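Long-range contacts in serine acetyltransferase (PDB 3F1X), which probably transfers an acetyl group from acetyl-CoA to L-serine, the first step of cysteine biosynthesis, as other serine acetyltransferases do: residues T84-L88 / P107-S113; I213-S217 / P249-I253; V134-Y138 / F147-I151; K224-T230 / I259-T265; I266-V270 / V284-V288. Numbering follows the deposited sequence.

Contact 1 of 5, residues T84-L88 / P107-S113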
# COMPACT_ATOMS: atom_id res chain seq x y z
N THR A 84 -3.69 -10.23 21.28
CA THR A 84 -2.85 -11.15 22.05
C THR A 84 -1.40 -10.69 21.97
O THR A 84 -0.71 -10.57 22.98
CB THR A 84 -2.96 -12.60 21.51
OG1 THR A 84 -4.29 -13.10 21.69
CG2 THR A 84 -1.98 -13.52 22.23
N GLU A 85 -0.95 -10.39 20.76
CA GLU A 85 0.43 -9.95 20.55
C GLU A 85 0.76 -8.63 21.25
O GLU A 85 1.83 -8.49 21.83
CB GLU A 85 0.71 -9.81 19.05
CG GLU A 85 2.17 -9.58 18.70
CD GLU A 85 3.04 -10.78 19.05
OE1 GLU A 85 2.60 -11.92 18.82
OE2 GLU A 85 4.17 -10.57 19.55
N GLN A 86 -0.16 -7.67 21.22
CA GLN A 86 0.10 -6.38 21.84
C GLN A 86 0.09 -6.46 23.35
O GLN A 86 0.86 -5.78 24.03
CB GLN A 86 -0.90 -5.34 21.35
CG GLN A 86 -0.72 -4.98 19.89
CD GLN A 86 0.73 -4.65 19.57
OE1 GLN A 86 1.39 -5.34 18.79
NE2 GLN A 86 1.23 -3.58 20.17
N ILE A 87 -0.79 -7.30 23.89
CA ILE A 87 -0.84 -7.47 25.32
C ILE A 87 0.49 -8.13 25.73
O ILE A 87 1.06 -7.78 26.76
CB ILE A 87 -2.04 -8.35 25.73
CG1 ILE A 87 -3.34 -7.55 25.54
CG2 ILE A 87 -1.88 -8.80 27.18
CD1 ILE A 87 -4.61 -8.32 25.85
N LEU A 88 0.97 -9.06 24.92
CA LEU A 88 2.24 -9.72 25.21
C LEU A 88 3.37 -8.68 25.22
O LEU A 88 4.26 -8.72 26.07
CB LEU A 88 2.54 -10.80 24.17
CG LEU A 88 3.82 -11.62 24.38
CD1 LEU A 88 3.74 -12.39 25.68
CD2 LEU A 88 3.99 -12.59 23.21
N PRO A 107 6.51 -13.33 30.40
CA PRO A 107 5.30 -13.25 29.59
C PRO A 107 5.17 -14.25 28.46
O PRO A 107 5.81 -14.12 27.41
CB PRO A 107 5.31 -11.81 29.13
CG PRO A 107 5.71 -11.11 30.38
CD PRO A 107 6.83 -11.99 30.95
N CYS A 108 4.35 -15.27 28.68
CA CYS A 108 4.10 -16.27 27.66
C CYS A 108 2.80 -15.87 26.97
O CYS A 108 1.90 -15.32 27.61
CB CYS A 108 3.98 -17.66 28.29
SG CYS A 108 2.79 -17.76 29.63
N ARG A 109 2.72 -16.13 25.67
CA ARG A 109 1.53 -15.79 24.90
C ARG A 109 0.28 -16.36 25.56
O ARG A 109 -0.81 -15.80 25.44
CB ARG A 109 1.67 -16.35 23.49
CG ARG A 109 0.50 -16.05 22.56
CD ARG A 109 0.83 -16.54 21.17
NE ARG A 109 2.12 -16.02 20.74
CZ ARG A 109 2.34 -14.75 20.39
NH1 ARG A 109 1.35 -13.87 20.42
NH2 ARG A 109 3.56 -14.37 20.03
N GLU A 110 0.45 -17.48 26.25
CA GLU A 110 -0.64 -18.15 26.95
C GLU A 110 -1.36 -17.17 27.87
O GLU A 110 -2.59 -17.12 27.91
CB GLU A 110 -0.06 -19.31 27.75
CG GLU A 110 -1.04 -20.01 28.68
CD GLU A 110 -0.35 -21.02 29.58
OE1 GLU A 110 -1.00 -21.56 30.49
OE2 GLU A 110 0.86 -21.28 29.36
N THR A 111 -0.58 -16.39 28.62
CA THR A 111 -1.14 -15.41 29.53
C THR A 111 -1.82 -14.28 28.76
O THR A 111 -2.92 -13.85 29.10
CB THR A 111 -0.04 -14.79 30.41
OG1 THR A 111 0.73 -15.83 31.03
CG2 THR A 111 -0.65 -13.91 31.50
N ALA A 112 -1.16 -13.82 27.70
CA ALA A 112 -1.68 -12.74 26.88
C ALA A 112 -2.93 -13.12 26.11
O ALA A 112 -3.83 -12.31 25.95
CB ALA A 112 -0.60 -12.26 25.91
N SER A 113 -3.00 -14.36 25.64
CA SER A 113 -4.17 -14.79 24.87
C SER A 113 -5.44 -14.84 25.73
O SER A 113 -6.52 -14.50 25.26
CB SER A 113 -3.90 -16.14 24.20
OG SER A 113 -3.58 -17.13 25.14
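A salt bridge leads this contact. Arg109 meets one oxygen of Glu85, with NH1 at 2.8 Å and NH2 at 2.9 Å from Glu85 OE1. This single carboxylate oxygen accepts two N-H hydrogen bonds at the edge of the guanidinium. Leu88 CD2 lies over one face of that group, 3.7 Å from Arg109 NH2. The hydroxyl of Thr84 is used within its own helix: OG1 bonds to the carbonyl of Phe80. Its methyl packs instead on the arginine stem, with Thr84 CG2 3.6 Å from Arg109 CG. The contact joins helix 68-93 to the start of helix 109-120 in the helical N-terminal part of the chain. Cys108 is the N-cap. The short axes cross at 117° and approach to 8.2 Å. Ala112, a small residue, faces the first helix. Ala112 CB is 3.4 Å from Thr84 O, 3.9 Å from Leu88 CB and 3.9 Å from Ile87 CG2. Leu88 CD1 reaches Pro107, just before the N-cap, 3.8 Å from Pro107 CB. Thr84 and Ser113 are the nearest CA pair, at 4.8 Å. Ser113 CB is 3.8 Å from Thr84 CG2, and Ser113 touches Tyr6 of a neighbouring subunit.

Contact 2 of 5, residues I213-S217 / P249-I253; sequences IGATS and PRHPI
In this left-handed parallel beta-helix, a corner of one coil packs on the segment leading into the next coil's strand. Residues 213-217 turn from strand 212-213 into strand 218-219. Residues 249-253 lead into strand 253-254. His251, Thr216 and Ser217 carry most of the buried surface. A type I beta turn runs from Gly214 to Ser217, with Ala215 at phi/psi -45/-41 and Thr216 at -110/24. Ser217 closes it twice: N is 3.0 Å and OG 2.9 Å from Gly214 O, both hydrogen bonds. Its chi1 is m. His251 is extended (-115/154), with chi1 m, and its CB points at the turn. Gly214 CA lies over one face of the His251 ring, 3.7 Å from the centroid and 20° off the normal, a CH-pi contact. The histidine ring leaves no room for a CB on Gly214. Ala215 N lies over the ring face too. Thr216, chi1 p, sits at the ring edge. Thr216 OG1 accepts a weak hydrogen bond from Arg250 N at 3.5 Å, though the hydroxyl position is not very sure. The closest CA pair is Ser217 with His251, 4.8 Å apart. Ser217 N is 3.4 Å from His251 CB. Pro252 follows in an extended conformation (-59/160), and its carbonyl turns back to the corner: Ser217 CA makes a CA-H...O contact with Pro252 O at 3.5 Å.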
# COMPACT_ATOMS: atom_id res chain seq x y z
N ILE A 213 -8.43 14.90 31.17
CA ILE A 213 -9.03 14.23 32.32
C ILE A 213 -7.94 13.42 33.01
O ILE A 213 -7.46 12.43 32.47
CB ILE A 213 -10.19 13.29 31.89
CG1 ILE A 213 -11.29 14.11 31.20
CG2 ILE A 213 -10.79 12.57 33.11
CD1 ILE A 213 -12.47 13.28 30.70
N GLY A 214 -7.55 13.88 34.20
CA GLY A 214 -6.49 13.26 34.99
C GLY A 214 -6.66 11.84 35.48
O GLY A 214 -7.78 11.35 35.66
N ALA A 215 -5.52 11.19 35.73
CA ALA A 215 -5.45 9.80 36.17
C ALA A 215 -6.41 9.34 37.27
O ALA A 215 -6.93 8.23 37.20
CB ALA A 215 -4.02 9.47 36.58
N THR A 216 -6.64 10.16 38.29
CA THR A 216 -7.55 9.71 39.35
C THR A 216 -8.87 10.45 39.39
O THR A 216 -9.53 10.48 40.42
CB THR A 216 -6.87 9.80 40.74
OG1 THR A 216 -6.52 11.16 41.03
CG2 THR A 216 -5.61 8.93 40.76
N SER A 217 -9.27 11.01 38.26
CA SER A 217 -10.53 11.73 38.20
C SER A 217 -11.71 10.76 38.33
O SER A 217 -11.63 9.61 37.89
CB SER A 217 -10.66 12.48 36.87
OG SER A 217 -9.58 13.37 36.68
N PRO A 249 -5.28 9.95 46.08
CA PRO A 249 -6.13 10.72 45.16
C PRO A 249 -5.75 12.20 45.15
O PRO A 249 -5.37 12.76 46.18
CB PRO A 249 -7.53 10.50 45.72
CG PRO A 249 -7.44 9.13 46.32
CD PRO A 249 -6.11 9.18 47.03
N ARG A 250 -5.86 12.83 43.98
CA ARG A 250 -5.53 14.25 43.85
C ARG A 250 -6.19 14.89 42.64
O ARG A 250 -5.82 15.98 42.22
CB ARG A 250 -4.01 14.44 43.79
CG ARG A 250 -3.25 13.44 42.93
CD ARG A 250 -1.76 13.74 42.99
NE ARG A 250 -0.93 12.69 42.41
CZ ARG A 250 -0.84 11.45 42.89
NH1 ARG A 250 -1.53 11.09 43.97
NH2 ARG A 250 -0.04 10.56 42.31
N HIS A 251 -7.18 14.20 42.09
CA HIS A 251 -7.93 14.70 40.94
C HIS A 251 -9.38 14.95 41.33
O HIS A 251 -9.91 14.32 42.26
CB HIS A 251 -7.83 13.71 39.78
CG HIS A 251 -6.50 13.74 39.08
ND1 HIS A 251 -6.10 14.80 38.29
CD2 HIS A 251 -5.46 12.87 39.09
CE1 HIS A 251 -4.87 14.58 37.85
NE2 HIS A 251 -4.46 13.41 38.32
N PRO A 252 -10.06 15.86 40.62
CA PRO A 252 -11.46 16.21 40.90
C PRO A 252 -12.49 15.10 40.83
O PRO A 252 -12.29 14.06 40.21
CB PRO A 252 -11.76 17.30 39.87
CG PRO A 252 -10.41 17.87 39.54
CD PRO A 252 -9.57 16.63 39.47
N ILE A 253 -13.61 15.37 41.49
CA ILE A 253 -14.74 14.47 41.51
C ILE A 253 -15.93 15.28 41.00
O ILE A 253 -16.26 16.32 41.57
CB ILE A 253 -15.09 14.00 42.93
CG1 ILE A 253 -13.91 13.24 43.54
CG2 ILE A 253 -16.34 13.14 42.88
CD1 ILE A 253 -14.17 12.76 44.95

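Contact 3 of 5, residues V134-Y138 / F147-I151; sequences VEAAY and FGEII
This is apolar helix-helix packing in the helical N-terminal part of the chain. Two consecutive helices, 123-139 and 147-153, joined by a short loop, pack across each other. The short axes cross at 110° and approach to 9.7 Å. Tyr138 and Phe147 are the closest CA pair, 6.6 Å apart. Phe147 (chi1 m, chi2 180°) and Tyr138 (chi1 t, chi2 71°) form an offset edge-to-face pair. The edge of Phe147 turns to the face of Tyr138, with centroids 5.2 Å apart and planes at 89°. Glu135 lends only its aliphatic part, Glu135 CG being 3.7 Å from Phe147 CZ. Val134, chi1 t, points at the second helix. Val134 CG1 is 4.1 Å from Phe147 CD2 and from Ile150 CG2, and Val134 CG2 is 3.9 Å from Ile151 CG1. Ile157 of helix 155-171 touches Val134 and Ile150. Phe147 packs on Leu26 and Ile151 on Phe27, both of a neighbouring subunit. Ile150 (m, t) fits between Ala137 and Tyr138: Ile150 CD1 lies 3.4 Å from Tyr138 CB.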
# COMPACT_ATOMS: atom_id res chain seq x y z
N VAL A 134 -23.60 7.68 23.37
CA VAL A 134 -24.10 8.17 22.09
C VAL A 134 -25.45 8.86 22.29
O VAL A 134 -25.73 9.89 21.68
CB VAL A 134 -24.29 7.02 21.08
CG1 VAL A 134 -25.00 7.55 19.84
CG2 VAL A 134 -22.94 6.44 20.69
N GLU A 135 -26.29 8.28 23.15
CA GLU A 135 -27.61 8.86 23.43
C GLU A 135 -27.46 10.23 24.07
O GLU A 135 -28.19 11.16 23.72
CB GLU A 135 -28.40 7.95 24.36
CG GLU A 135 -28.91 6.68 23.71
CD GLU A 135 -29.38 5.66 24.73
OE1 GLU A 135 -30.19 6.03 25.61
OE2 GLU A 135 -28.94 4.49 24.65
N ALA A 136 -26.53 10.35 25.01
CA ALA A 136 -26.30 11.62 25.69
C ALA A 136 -25.78 12.65 24.70
O ALA A 136 -26.12 13.84 24.80
CB ALA A 136 -25.31 11.43 26.83
N ALA A 137 -24.97 12.21 23.75
CA ALA A 137 -24.41 13.12 22.75
C ALA A 137 -25.50 13.64 21.82
O ALA A 137 -25.46 14.78 21.38
CB ALA A 137 -23.31 12.41 21.95
N TYR A 138 -26.47 12.78 21.52
CA TYR A 138 -27.57 13.14 20.65
C TYR A 138 -28.59 14.06 21.34
O TYR A 138 -28.85 15.17 20.89
CB TYR A 138 -28.29 11.88 20.16
CG TYR A 138 -29.52 12.17 19.33
CD1 TYR A 138 -29.40 12.70 18.05
CD2 TYR A 138 -30.79 11.96 19.84
CE1 TYR A 138 -30.53 13.01 17.29
CE2 TYR A 138 -31.94 12.27 19.08
CZ TYR A 138 -31.80 12.79 17.81
OH TYR A 138 -32.92 13.11 17.06
N PHE A 147 -28.25 9.19 15.38
CA PHE A 147 -27.33 8.37 16.16
C PHE A 147 -26.20 7.96 15.22
O PHE A 147 -25.04 7.88 15.62
CB PHE A 147 -28.01 7.10 16.68
CG PHE A 147 -28.77 7.28 17.97
CD1 PHE A 147 -29.44 6.20 18.54
CD2 PHE A 147 -28.82 8.51 18.62
CE1 PHE A 147 -30.15 6.34 19.74
CE2 PHE A 147 -29.53 8.67 19.82
CZ PHE A 147 -30.19 7.58 20.38
N GLY A 148 -26.57 7.69 13.97
CA GLY A 148 -25.60 7.28 12.97
C GLY A 148 -24.53 8.30 12.65
O GLY A 148 -23.37 7.94 12.45
N GLU A 149 -24.91 9.58 12.60
CA GLU A 149 -23.97 10.65 12.31
C GLU A 149 -22.99 10.79 13.46
O GLU A 149 -21.80 11.08 13.25
CB GLU A 149 -24.71 11.99 12.11
CG GLU A 149 -23.77 13.18 11.93
CD GLU A 149 -24.50 14.50 11.69
OE1 GLU A 149 -25.17 15.01 12.62
OE2 GLU A 149 -24.40 15.04 10.57
N ILE A 150 -23.48 10.60 14.67
CA ILE A 150 -22.65 10.71 15.86
C ILE A 150 -21.58 9.64 15.91
O ILE A 150 -20.40 9.94 16.06
CB ILE A 150 -23.51 10.65 17.13
CG1 ILE A 150 -24.40 11.91 17.19
CG2 ILE A 150 -22.63 10.54 18.37
CD1 ILE A 150 -25.36 11.93 18.35
N ILE A 151 -21.99 8.38 15.77
CA ILE A 151 -21.06 7.26 15.80
C ILE A 151 -20.06 7.34 14.65
O ILE A 151 -18.87 7.05 14.82
CB ILE A 151 -21.81 5.91 15.68
CG1 ILE A 151 -22.72 5.72 16.89
CG2 ILE A 151 -20.81 4.76 15.55
CD1 ILE A 151 -23.62 4.50 16.78

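Contact 4 of 5, residues K224-T230 / I259-T265; sequences KLYQGVT and IVYSNAT
Two coils of the left-handed parallel beta-helix match bump for bump. Lys224 pairs with Ile259, Leu225 with Val260, Thr230 with Thr265, all parallel. Val260 N bonds Lys224 O and Tyr226 N bonds Val260 O, both 3.1 Å. Type II turns stack between, Tyr226-Val229 on Tyr261-Ala264, with Gly228 (70/3) and Asn263 (61/9). Asn263 N bonds Gln227 O (2.8 Å), Thr230 N Ala264 O (3.0 Å). A CB on Gly228 would strike Asn263 OD1. The rings of Tyr226 and Tyr261 (both chi1 m) form an offset stack, centroids 4.8 Å apart, planes at 29°. Ile259 CG2 lies 4.0 Å from Tyr226 CE2, at the ring edge. Leu225 CD1 meets Val260 CG2 at 3.8 Å on the face away from Ile259; Val229 CG1 meets Val260 CG1 at 3.7 Å. Water bonds Gly228 O and Thr230 OG1 (2.9 Å each) and Thr265 OG1 (2.8 Å). Thr230 also meets Gln227, and Thr265 Asn281, of a neighbouring subunit. Strands 204-206 and 277-278 flank 224-226/259-260; Thr230 and Thr265 sit in the next sheet, between 212-213 and 283-284.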
# COMPACT_ATOMS: atom_id res chain seq x y z
N LYS A 224 -21.34 16.39 31.27
CA LYS A 224 -20.96 16.96 29.98
C LYS A 224 -19.81 17.94 30.14
O LYS A 224 -19.85 18.81 31.00
CB LYS A 224 -22.15 17.69 29.33
CG LYS A 224 -21.79 18.40 28.03
CD LYS A 224 -22.95 19.20 27.44
CE LYS A 224 -24.05 18.31 26.90
NZ LYS A 224 -25.03 19.10 26.09
N LEU A 225 -18.79 17.78 29.31
CA LEU A 225 -17.61 18.64 29.34
C LEU A 225 -17.46 19.28 27.96
O LEU A 225 -17.77 18.65 26.95
CB LEU A 225 -16.36 17.80 29.64
CG LEU A 225 -15.80 17.68 31.06
CD1 LEU A 225 -16.90 17.54 32.10
CD2 LEU A 225 -14.85 16.50 31.08
N TYR A 226 -16.98 20.51 27.93
CA TYR A 226 -16.77 21.23 26.68
C TYR A 226 -15.28 21.28 26.36
O TYR A 226 -14.44 20.85 27.17
CB TYR A 226 -17.34 22.65 26.78
CG TYR A 226 -18.83 22.70 26.55
CD1 TYR A 226 -19.34 23.11 25.33
CD2 TYR A 226 -19.73 22.33 27.55
CE1 TYR A 226 -20.72 23.15 25.08
CE2 TYR A 226 -21.12 22.36 27.32
CZ TYR A 226 -21.60 22.77 26.09
OH TYR A 226 -22.96 22.79 25.85
N GLN A 227 -14.95 21.80 25.18
CA GLN A 227 -13.57 21.92 24.74
C GLN A 227 -12.71 22.66 25.76
O GLN A 227 -13.18 23.56 26.46
CB GLN A 227 -13.52 22.69 23.41
CG GLN A 227 -14.14 24.10 23.47
CD GLN A 227 -15.64 24.10 23.19
OE1 GLN A 227 -16.30 23.08 23.28
NE2 GLN A 227 -16.18 25.28 22.85
N GLY A 228 -11.44 22.26 25.84
CA GLY A 228 -10.48 22.89 26.74
C GLY A 228 -10.64 22.67 28.24
O GLY A 228 -9.88 23.22 29.03
N VAL A 229 -11.61 21.86 28.64
CA VAL A 229 -11.80 21.62 30.06
C VAL A 229 -10.74 20.69 30.64
O VAL A 229 -10.45 19.63 30.07
CB VAL A 229 -13.19 21.02 30.33
CG1 VAL A 229 -13.29 20.52 31.76
CG2 VAL A 229 -14.25 22.07 30.07
N THR A 230 -10.15 21.11 31.76
CA THR A 230 -9.13 20.31 32.43
C THR A 230 -9.58 19.85 33.81
O THR A 230 -10.08 20.64 34.60
CB THR A 230 -7.81 21.12 32.64
OG1 THR A 230 -7.14 21.30 31.39
CG2 THR A 230 -6.87 20.38 33.60
N ILE A 259 -22.10 20.07 34.37
CA ILE A 259 -21.71 20.62 33.08
C ILE A 259 -20.54 21.57 33.33
O ILE A 259 -20.61 22.41 34.23
CB ILE A 259 -22.84 21.42 32.40
CG1 ILE A 259 -24.07 20.54 32.17
CG2 ILE A 259 -22.36 21.98 31.07
CD1 ILE A 259 -25.25 21.29 31.56
N VAL A 260 -19.47 21.43 32.55
CA VAL A 260 -18.32 22.31 32.67
C VAL A 260 -18.09 22.93 31.30
O VAL A 260 -17.79 22.22 30.33
CB VAL A 260 -17.05 21.54 33.08
CG1 VAL A 260 -15.94 22.53 33.38
CG2 VAL A 260 -17.33 20.64 34.28
N TYR A 261 -18.23 24.24 31.21
CA TYR A 261 -18.06 24.91 29.93
C TYR A 261 -16.62 25.15 29.52
O TYR A 261 -15.68 24.93 30.28
CB TYR A 261 -18.85 26.21 29.90
CG TYR A 261 -20.32 25.98 29.80
CD1 TYR A 261 -21.13 26.01 30.92
CD2 TYR A 261 -20.91 25.68 28.57
CE1 TYR A 261 -22.51 25.76 30.83
CE2 TYR A 261 -22.28 25.42 28.47
CZ TYR A 261 -23.07 25.46 29.61
OH TYR A 261 -24.43 25.24 29.53
N SER A 262 -16.49 25.63 28.29
CA SER A 262 -15.23 25.90 27.63
C SER A 262 -14.04 26.43 28.42
O SER A 262 -14.12 27.45 29.10
CB SER A 262 -15.49 26.82 26.44
OG SER A 262 -14.32 26.92 25.65
N ASN A 263 -12.93 25.70 28.30
CA ASN A 263 -11.65 26.03 28.92
C ASN A 263 -11.51 26.13 30.44
O ASN A 263 -10.47 26.54 30.92
CB ASN A 263 -11.09 27.31 28.28
CG ASN A 263 -10.60 27.09 26.86
OD1 ASN A 263 -10.02 26.05 26.57
ND2 ASN A 263 -10.81 28.06 25.97
N ALA A 264 -12.54 25.74 31.19
CA ALA A 264 -12.46 25.81 32.64
C ALA A 264 -11.46 24.79 33.19
O ALA A 264 -11.35 23.68 32.68
CB ALA A 264 -13.82 25.58 33.27
N THR A 265 -10.74 25.19 34.24
CA THR A 265 -9.76 24.31 34.86
C THR A 265 -10.20 23.94 36.27
O THR A 265 -10.43 24.82 37.10
CB THR A 265 -8.36 24.99 34.95
OG1 THR A 265 -7.96 25.48 33.67
CG2 THR A 265 -7.32 24.00 35.47
O HOH W 1 -8.20 23.99 31.31

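Contact 5 of 5, residues I266-V270 / V284-V288; sequences ILGRV and VTENV
Only one hydrogen bond links the two segments before both turn a corner. Leu267 N donates to Val284 O at 3.1 Å, beside the parallel bridge of Ile266 with Val284 (CA atoms 4.8 Å apart). Ile266 CA also makes a CA-H...O contact with Val284 O at 3.5 Å. Such stacked corners belong to the left-handed parallel beta-helix. Past Leu267 (-136/151) segment 266-270 bends at Gly268 (88/-157), angles where a CB would jam against the preceding carbonyl. Arg269 (-81/70) is the centre of an inverse gamma turn, closed by a weak Val270 N to Gly268 O bond of 2.8 Å. Segment 284-288 bends at Thr285 (-124/7), then extends through Glu286 and Asn287. The CA atoms of Val270 and Asn287 are 4.9 Å apart. Val270, chi1 t, is the most covered residue. Val270 CG2 lies 3.5 Å from Thr285 O and Val270 CG1 3.2 Å from Glu286 O. Leu267 (p, t) sets CD2 3.5 Å from Thr285 CG2. Ile266 CG1 is 4.3 Å from Val284 CB. Glu286 packs on Lys298 of a neighbouring subunit. Strand 265-267 lies between 230-232 and 283-284 in its sheet; Ile266 also touches Ile272 of strand 271-272, and Val270 bonds back to Ile253.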
# COMPACT_ATOMS: atom_id res chain seq x y z
N ILE A 266 -10.33 22.65 36.55
CA ILE A 266 -10.71 22.19 37.88
C ILE A 266 -9.55 21.36 38.42
O ILE A 266 -9.17 20.36 37.81
CB ILE A 266 -11.97 21.30 37.82
CG1 ILE A 266 -13.12 22.05 37.15
CG2 ILE A 266 -12.38 20.89 39.23
CD1 ILE A 266 -14.33 21.19 36.83
N LEU A 267 -8.96 21.77 39.54
CA LEU A 267 -7.83 21.00 40.04
C LEU A 267 -7.79 20.71 41.53
O LEU A 267 -8.28 21.48 42.35
CB LEU A 267 -6.51 21.65 39.63
CG LEU A 267 -6.15 22.98 40.29
CD1 LEU A 267 -4.67 23.23 40.12
CD2 LEU A 267 -6.97 24.11 39.68
N GLY A 268 -7.17 19.58 41.86
CA GLY A 268 -7.01 19.17 43.25
C GLY A 268 -8.15 18.36 43.82
O GLY A 268 -8.91 17.71 43.10
N ARG A 269 -8.26 18.40 45.15
CA ARG A 269 -9.30 17.69 45.87
C ARG A 269 -10.55 18.55 45.80
O ARG A 269 -10.98 19.14 46.78
CB ARG A 269 -8.90 17.51 47.34
CG ARG A 269 -9.91 16.74 48.17
CD ARG A 269 -9.72 17.00 49.65
NE ARG A 269 -9.94 18.40 49.98
CZ ARG A 269 -11.12 19.02 49.88
NH1 ARG A 269 -12.18 18.36 49.45
NH2 ARG A 269 -11.22 20.31 50.19
N VAL A 270 -11.13 18.62 44.61
CA VAL A 270 -12.32 19.42 44.42
C VAL A 270 -13.49 18.55 43.99
O VAL A 270 -13.34 17.66 43.16
CB VAL A 270 -12.08 20.51 43.36
CG1 VAL A 270 -13.38 21.21 43.01
CG2 VAL A 270 -11.07 21.52 43.89
N VAL A 284 -10.79 26.85 38.88
CA VAL A 284 -11.55 26.37 40.03
C VAL A 284 -10.72 25.51 40.97
O VAL A 284 -10.26 24.43 40.59
CB VAL A 284 -12.77 25.54 39.56
CG1 VAL A 284 -13.64 25.18 40.75
CG2 VAL A 284 -13.55 26.33 38.54
N THR A 285 -10.53 25.99 42.19
CA THR A 285 -9.72 25.27 43.17
C THR A 285 -10.48 24.98 44.46
O THR A 285 -9.91 24.48 45.43
CB THR A 285 -8.43 26.06 43.51
OG1 THR A 285 -8.78 27.26 44.21
CG2 THR A 285 -7.68 26.42 42.23
N GLU A 286 -11.78 25.28 44.46
CA GLU A 286 -12.63 25.06 45.63
C GLU A 286 -13.82 24.19 45.26
O GLU A 286 -14.20 24.12 44.09
CB GLU A 286 -13.14 26.40 46.16
CG GLU A 286 -12.07 27.42 46.45
CD GLU A 286 -11.18 26.98 47.58
OE1 GLU A 286 -11.67 26.92 48.73
OE2 GLU A 286 -9.99 26.70 47.33
N ASN A 287 -14.42 23.55 46.25
CA ASN A 287 -15.60 22.71 46.02
C ASN A 287 -16.71 23.59 45.46
O ASN A 287 -16.76 24.79 45.71
CB ASN A 287 -16.08 22.08 47.33
CG ASN A 287 -15.14 21.03 47.86
OD1 ASN A 287 -15.14 20.73 49.06
ND2 ASN A 287 -14.35 20.43 46.98
N VAL A 288 -17.61 22.97 44.70
CA VAL A 288 -18.73 23.70 44.12
C VAL A 288 -20.01 23.01 44.58
O VAL A 288 -20.27 21.87 44.21
CB VAL A 288 -18.67 23.68 42.57
CG1 VAL A 288 -19.85 24.43 41.98
CG2 VAL A 288 -17.36 24.31 42.09

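How the contacts relate
Contacts 1 and 3 lie in the helical N-terminal part; contacts 2, 4 and 5 share the beta-helix. The helical pair do not touch: their centres are about 34 Å apart. Contact 1 has a salt bridge toward the solvent side, whereas contact 3 has no hydrogen bond between its segments and relies on aromatic and aliphatic packing. Contact 4 is the most buried and the richest in backbone bonds. Contacts 2 and 5 are partly buried corners with few bonds. The three beta-helix contacts connect directly: Ile213 CD1 packs 4.0 Å from Leu225 CD2, and Thr230 O and Ile266 N are 2.8 Å apart, probably hydrogen-bonded. All five touch other subunits; contacts 3 and 4 reach the same one.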